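Local coordinates for oligopeptide ABC transporter, periplasmic oligopeptide-binding protein, putative (Thermotoga maritima MSB8, PDB 5IPW), which probably binds oligopeptides outside the cytoplasmic membrane and delivers them to an ABC transporter for uptake, at residues Y202-M205 with E206-E209. Residues are numbered along the deposited sequence; the frame is centred on the assembly and turned at random.
Sequences YTPM and EEIE
Glu206 turns its side chain back over the proline that precedes the helix: with CG set between the backbone N and the carbonyl carbon (chi1 41°) and the chain bent again at chi2, Glu206 OE1 comes to lie 3.3 Å from Pro204 CB. One residue on, Glu207 runs side by side with the proline ring, the two pointing the same way, and Glu207 CG lies 4.0 Å from Pro204 CG. The methyl CG2 of Thr203 meets Glu207 CB, the two side chains crossing at about a right angle, while the Glu207 carboxylate forms a salt bridge with Lys210. Glu207 N makes a weak, bent bond to Pro204 O; Ile208 N reaches the same oxygen along a straighter path, 3.2 Å away and in the carbonyl plane. Ile208 is the buried member of the turn. The CG1 branch of Ile208, extended to CD1, reaches back to Thr203, with Ile208 CD1 4.0 Å from Thr203 CB, and Met205 SD approaches the same methyl more loosely. Both Met205 and Ile208 also touch Pro200 and Trp220, so an alanine in place of the isoleucine would probably open a gap between Thr203 and these neighbours. Glu209 N donates to Met205 O over 3.0 Å, and the extended carboxylate chain crosses Met205 obliquely, bringing Glu209 OE1 to 3.9 Å from Met205 CG. With Pro204 at the N-cap and its carbonyl accepting the first i-to-i+4 bond, the segment illustrates the N-terminal turn of a short surface alpha-helix, with Ile208 turned inward and Glu206 and Glu209 on the exposed side.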
loop_
_atom_site.group_PDB
_atom_site.type_symbol
_atom_site.label_atom_id
_atom_site.label_comp_id
_atom_site.label_asym_id
_atom_site.label_seq_id
_atom_site.Cartn_x
_atom_site.Cartn_y
_atom_site.Cartn_z
ATOM N N TYR A 202 21.253 13.376 25.221
ATOM C CA TYR A 202 20.666 13.318 26.559
ATOM C C TYR A 202 21.545 12.610 27.573
ATOM O O TYR A 202 21.317 12.730 28.775
ATOM C CB TYR A 202 19.288 12.648 26.496
ATOM C CG TYR A 202 18.333 13.406 25.605
ATOM C CD1 TYR A 202 17.654 14.529 26.073
ATOM C CD2 TYR A 202 18.144 13.032 24.282
ATOM C CE1 TYR A 202 16.797 15.244 25.255
ATOM C CE2 TYR A 202 17.287 13.742 23.454
ATOM C CZ TYR A 202 16.616 14.847 23.945
ATOM O OH TYR A 202 15.767 15.553 23.126
ATOM N N THR A 203 22.555 11.888 27.098
ATOM C CA THR A 203 23.415 11.099 27.970
ATOM C C THR A 203 24.878 11.388 27.666
ATOM O O THR A 203 25.251 11.505 26.500
ATOM C CB THR A 203 23.138 9.608 27.755
ATOM O OG1 THR A 203 21.735 9.374 27.906
ATOM C CG2 THR A 203 23.906 8.744 28.745
ATOM N N PRO A 204 25.714 11.518 28.713
ATOM C CA PRO A 204 27.150 11.643 28.469
ATOM C C PRO A 204 27.688 10.493 27.614
ATOM O O PRO A 204 27.411 9.325 27.896
ATOM C CB PRO A 204 27.773 11.592 29.873
ATOM C CG PRO A 204 26.663 11.796 30.846
ATOM C CD PRO A 204 25.351 11.791 30.117
ATOM N N MET A 205 28.461 10.833 26.590
ATOM C CA MET A 205 29.024 9.838 25.687
ATOM C C MET A 205 29.814 8.748 26.411
ATOM O O MET A 205 29.844 7.611 25.956
ATOM C CB MET A 205 29.914 10.516 24.641
ATOM C CG MET A 205 30.298 9.614 23.480
ATOM S SD MET A 205 28.874 8.988 22.567
ATOM C CE MET A 205 28.673 10.286 21.349
ATOM N N GLU A 206 30.455 9.092 27.526
ATOM C CA GLU A 206 31.201 8.099 28.321
ATOM C C GLU A 206 30.289 7.034 28.917
ATOM O O GLU A 206 30.680 5.875 29.036
ATOM C CB GLU A 206 32.060 8.741 29.431
ATOM C CG GLU A 206 31.425 9.891 30.200
ATOM C CD GLU A 206 31.849 11.256 29.670
ATOM O OE1 GLU A 206 30.995 11.973 29.099
ATOM O OE2 GLU A 206 33.045 11.608 29.812
ATOM N N GLU A 207 29.080 7.428 29.300
ATOM C CA GLU A 207 28.115 6.483 29.852
ATOM C C GLU A 207 27.570 5.581 28.769
ATOM O O GLU A 207 27.314 4.401 29.017
ATOM C CB GLU A 207 26.976 7.221 30.549
ATOM C CG GLU A 207 27.422 7.946 31.805
ATOM C CD GLU A 207 28.114 7.016 32.787
ATOM O OE1 GLU A 207 27.453 6.079 33.295
ATOM O OE2 GLU A 207 29.325 7.216 33.038
ATOM N N ILE A 208 27.401 6.142 27.573
ATOM C CA ILE A 208 26.951 5.376 26.415
ATOM C C ILE A 208 27.982 4.323 26.009
ATOM O O ILE A 208 27.621 3.178 25.730
ATOM C CB ILE A 208 26.624 6.290 25.215
ATOM C CG1 ILE A 208 25.383 7.126 25.532
ATOM C CG2 ILE A 208 26.388 5.467 23.950
ATOM C CD1 ILE A 208 25.055 8.180 24.499
ATOM N N GLU A 209 29.255 4.706 25.987
ATOM C CA GLU A 209 30.328 3.776 25.613
ATOM C C GLU A 209 30.437 2.586 26.559
ATOM O O GLU A 209 30.825 1.500 26.138
ATOM C CB GLU A 209 31.674 4.506 25.479
ATOM C CG GLU A 209 31.845 5.175 24.117
ATOM C CD GLU A 209 32.907 6.262 24.085
ATOM O OE1 GLU A 209 33.027 6.928 23.033
ATOM O OE2 GLU A 209 33.619 6.457 25.094
#